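Local coordinates for radical SAM domain protein (Methanothrix thermoacetophila, PDB 6Y1X) that is the radical SAM enzyme NifB, an iron-sulfur protein that probably makes the carbide-containing cluster precursor of the nitrogenase iron-molybdenum cofactor, at residues 226-229 with 230-234; 194-197 with 198-202. All coordinates share one frame; numbering follows the deposited sequence.

Interaction 1 (226-229 with 230-234); sequences DKHV and FDIAR
The imidazole of His228 meets Asp231 at its edge: OD2 of Asp231 lies near the ring plane, 3.5 Å from ND1, while the carboxylate itself is turned 78° against the ring. On the CD2 side Ile232 comes in obliquely, its CG1 3.9 Å from His228 CD2. With CG anti to the backbone N (chi1 -178°), the His228 ring swings along the first turn, where both residues can touch it. NE2 is used elsewhere, hydrogen-bonded to the backbone N of Val168 and more weakly to that of Asp169. The Phe230 ring takes Lys227 O at its edge, in plane, 3.4 Å from CD2, and CG1 of Val229 approaches it obliquely. The guanidinium of Arg234 has Phe230 O over the centre of one face; at its edge NH1 forms a salt bridge of 2.7 Å to Asp231 OD1, met from above the carboxylate plane.

This is the first turn of helix 229-239, which follows strand 213-220 and leads to strand 243-248 in a beta-alpha-beta crossover of the radical SAM domain. Two i to i+4 bonds hold the turn: Ile232 N to His228 O at 3.1 Å, lying in the carbonyl plane, and Ala233 N to Val229 O at 2.9 Å. Phe230 N makes only a weak bond to Lys227 O. Without the imidazole, as with an alanine here, Val168 N would probably lose its acceptor, Asp169 N a weaker one, and a gap would open beside Asp231 and Ile232. Val229 and Ala233 face Leu273 of helix 263-273 and His244 of strand 243-248.

Interaction 2 (194-197 with 198-202); sequences KILL and DNQLK
Gln200 reaches back along its helix over Leu196, and every atom of its side chain meets the preceding turn. CB starts 3.6 Å from Leu196 O. CG is closer to the same carbonyl oxygen, at 3.2 Å, because it stands anti to its own carbonyl carbon (chi1 -65°) and so leans toward the earlier residues. From there the chain runs extended, and CD comes to rest 3.6 Å from Leu196 CG. The terminal amide then splits its contacts: OE1 points back to Leu197 CA, 3.3 Å away, while NE2 passes near CG and both methyls of Leu196 and gives its hydrogen bond to Asn142 O. That outside bond helps to fix the amide's rotation, satisfies a buried N-H and probably ties the helix to a loop lining the pocket of the cluster held by Cys59, Cys63, Cys66 and Cys72. Gln200 N bonds to Leu196 O (2.9 Å, N-H...O 168°).

One position further on, Leu201 repeats the backward lean. Its CG touches Leu197 CD1 at 3.8 Å, the two side chains crossing obliquely, and its backbone N bonds to Leu197 O. On the exposed side OD1 of Asp198 lies 2.7 Å from Lys194 O, close for two oxygens.

These residues form about two and a half turns of helix 189-209. Leu196 packs on Tyr177 and Val180 of strand 177-182, its side chain about 8 Å from a bound iron-sulfur cluster; Ile195 and Asn199 lie on Tyr182 of the same strand. Leu197 touches Pro170 of helix 170-173, and Asn199 meets Pro147 of helix 146-156 while its ND2 bonds to Leu144 O.

Interaction 2, in helix 189-209, comes first along the chain; strand 213-220 follows, then interaction 1 at the start of helix 229-239. The two helices thus stand before and after one strand of the six-stranded parallel beta-sheet, which with its helices forms the partial TIM-type barrel of radical SAM enzymes. The centres of interactions 1 and 2 lie about 17 Å apart; the nearest atoms of interactions 1 and 2 are about 7 Å apart, without touching. Interaction 2 belongs to the surroundings of the cluster held by Cys59, Cys63, Cys66 and Cys72, whereas interaction 1 lies away from both clusters and their ligands, packed beside helix 263-273 and the outermost strand 243-248.

Interaction 1 (226-229 with 230-234)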
# COMPACT_ATOMS: atom_id res chain seq x y z
N ASP A 226 7.14 -8.62 15.03
CA ASP A 226 8.39 -9.02 14.37
C ASP A 226 8.56 -10.54 14.28
O ASP A 226 9.34 -11.00 13.43
CB ASP A 226 9.58 -8.38 15.08
CG ASP A 226 9.70 -8.79 16.53
OD1 ASP A 226 8.74 -8.56 17.30
OD2 ASP A 226 10.77 -9.32 16.92
N LYS A 227 7.87 -11.33 15.09
CA LYS A 227 7.75 -12.75 14.79
C LYS A 227 6.41 -13.13 14.19
O LYS A 227 6.31 -14.16 13.52
CB LYS A 227 8.03 -13.61 16.04
CG LYS A 227 7.17 -13.38 17.27
CD LYS A 227 7.67 -14.25 18.43
CE LYS A 227 6.63 -14.49 19.51
NZ LYS A 227 5.56 -13.46 19.56
N HIS A 228 5.38 -12.30 14.38
CA HIS A 228 4.09 -12.54 13.75
C HIS A 228 4.17 -12.45 12.23
O HIS A 228 3.30 -13.00 11.54
CB HIS A 228 3.06 -11.55 14.30
CG HIS A 228 1.68 -11.73 13.75
ND1 HIS A 228 0.99 -12.92 13.85
CD2 HIS A 228 0.84 -10.86 13.14
CE1 HIS A 228 -0.21 -12.78 13.30
NE2 HIS A 228 -0.32 -11.54 12.86
N VAL A 229 5.18 -11.77 11.70
CA VAL A 229 5.30 -11.61 10.25
C VAL A 229 5.37 -12.96 9.55
O VAL A 229 4.96 -13.08 8.39
CB VAL A 229 6.52 -10.72 9.90
CG1 VAL A 229 7.82 -11.38 10.29
CG2 VAL A 229 6.50 -10.34 8.43
N PHE A 230 5.88 -14.00 10.22
CA PHE A 230 5.84 -15.34 9.65
C PHE A 230 4.41 -15.80 9.40
O PHE A 230 4.10 -16.37 8.35
CB PHE A 230 6.57 -16.32 10.57
CG PHE A 230 8.06 -16.17 10.55
CD1 PHE A 230 8.84 -16.89 9.66
CD2 PHE A 230 8.70 -15.33 11.45
CE1 PHE A 230 10.22 -16.75 9.64
CE2 PHE A 230 10.08 -15.18 11.45
CZ PHE A 230 10.84 -15.90 10.54
N ASP A 231 3.51 -15.56 10.37
CA ASP A 231 2.11 -15.89 10.18
C ASP A 231 1.49 -15.07 9.05
O ASP A 231 0.64 -15.57 8.30
CB ASP A 231 1.33 -15.65 11.47
CG ASP A 231 1.56 -16.72 12.52
OD1 ASP A 231 1.94 -17.86 12.16
OD2 ASP A 231 1.38 -16.41 13.71
N ILE A 232 1.88 -13.80 8.93
CA ILE A 232 1.39 -12.97 7.84
C ILE A 232 1.79 -13.56 6.49
O ILE A 232 0.97 -13.69 5.58
CB ILE A 232 1.89 -11.52 7.97
CG1 ILE A 232 1.39 -10.88 9.27
CG2 ILE A 232 1.50 -10.69 6.73
CD1 ILE A 232 2.04 -9.53 9.53
N ALA A 233 3.08 -13.90 6.35
CA ALA A 233 3.57 -14.44 5.09
C ALA A 233 2.85 -15.71 4.68
O ALA A 233 2.48 -15.89 3.52
CB ALA A 233 5.08 -14.69 5.18
N ARG A 234 2.65 -16.63 5.63
CA ARG A 234 1.95 -17.87 5.31
C ARG A 234 0.53 -17.59 4.84
O ARG A 234 0.06 -18.19 3.87
CB ARG A 234 1.96 -18.80 6.52
CG ARG A 234 3.30 -19.48 6.77
CD ARG A 234 3.23 -20.50 7.89
NE ARG A 234 3.18 -19.90 9.22
CZ ARG A 234 4.24 -19.70 9.99
NH1 ARG A 234 4.10 -19.14 11.19
NH2 ARG A 234 5.45 -20.08 9.58

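Interaction 2 (194-197 with 198-202)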
# COMPACT_ATOMS: atom_id res chain seq x y z
N LYS A 194 -10.39 -5.79 14.48
CA LYS A 194 -11.12 -6.86 13.82
C LYS A 194 -11.82 -6.37 12.56
O LYS A 194 -11.88 -7.09 11.56
CB LYS A 194 -12.14 -7.48 14.78
CG LYS A 194 -11.53 -8.31 15.90
CD LYS A 194 -12.62 -8.81 16.84
CE LYS A 194 -12.32 -10.20 17.37
NZ LYS A 194 -12.32 -11.21 16.28
N ILE A 195 -12.37 -5.15 12.60
CA ILE A 195 -13.01 -4.61 11.40
C ILE A 195 -11.98 -4.42 10.30
O ILE A 195 -12.22 -4.78 9.14
CB ILE A 195 -13.73 -3.29 11.73
CG1 ILE A 195 -15.01 -3.55 12.54
CG2 ILE A 195 -14.02 -2.51 10.45
CD1 ILE A 195 -15.54 -2.31 13.24
N LEU A 196 -10.82 -3.88 10.66
CA LEU A 196 -9.78 -3.65 9.66
C LEU A 196 -9.32 -4.97 9.05
O LEU A 196 -9.30 -5.11 7.82
CB LEU A 196 -8.60 -2.92 10.30
CG LEU A 196 -7.38 -2.69 9.40
CD1 LEU A 196 -7.74 -1.81 8.20
CD2 LEU A 196 -6.22 -2.09 10.18
N LEU A 197 -8.99 -5.95 9.89
CA LEU A 197 -8.43 -7.20 9.38
C LEU A 197 -9.42 -7.96 8.49
O LEU A 197 -9.04 -8.50 7.45
CB LEU A 197 -8.01 -8.09 10.54
CG LEU A 197 -7.51 -9.49 10.18
CD1 LEU A 197 -6.33 -9.40 9.22
CD2 LEU A 197 -7.17 -10.31 11.42
N ASP A 198 -10.68 -8.05 8.92
CA ASP A 198 -11.67 -8.73 8.10
C ASP A 198 -11.80 -8.08 6.72
O ASP A 198 -11.93 -8.78 5.71
CB ASP A 198 -13.00 -8.80 8.84
CG ASP A 198 -12.99 -9.89 9.92
OD1 ASP A 198 -12.42 -9.67 11.00
OD2 ASP A 198 -13.53 -10.99 9.66
N ASN A 199 -11.77 -6.75 6.66
CA ASN A 199 -11.86 -6.06 5.38
C ASN A 199 -10.59 -6.26 4.54
O ASN A 199 -10.68 -6.47 3.33
CB ASN A 199 -12.13 -4.57 5.59
CG ASN A 199 -13.61 -4.27 5.77
OD1 ASN A 199 -14.42 -5.17 5.96
ND2 ASN A 199 -13.96 -2.99 5.71
N GLN A 200 -9.41 -6.17 5.17
CA GLN A 200 -8.17 -6.42 4.44
C GLN A 200 -8.18 -7.80 3.79
O GLN A 200 -7.84 -7.94 2.61
CB GLN A 200 -6.96 -6.30 5.37
CG GLN A 200 -6.72 -4.92 5.96
CD GLN A 200 -5.69 -4.95 7.09
OE1 GLN A 200 -5.83 -5.72 8.04
NE2 GLN A 200 -4.67 -4.11 6.99
N LEU A 201 -8.57 -8.83 4.54
CA LEU A 201 -8.55 -10.18 3.99
C LEU A 201 -9.60 -10.34 2.89
O LEU A 201 -9.31 -10.94 1.85
CB LEU A 201 -8.76 -11.21 5.09
CG LEU A 201 -7.66 -11.24 6.16
CD1 LEU A 201 -7.99 -12.27 7.24
CD2 LEU A 201 -6.29 -11.50 5.54
N LYS A 202 -10.82 -9.85 3.12
CA LYS A 202 -11.85 -9.93 2.08
C LYS A 202 -11.43 -9.17 0.83
O LYS A 202 -11.69 -9.61 -0.29
CB LYS A 202 -13.18 -9.39 2.60
CG LYS A 202 -13.85 -10.27 3.64
CD LYS A 202 -15.16 -9.65 4.14
CE LYS A 202 -16.09 -10.69 4.75
NZ LYS A 202 -15.49 -11.35 5.95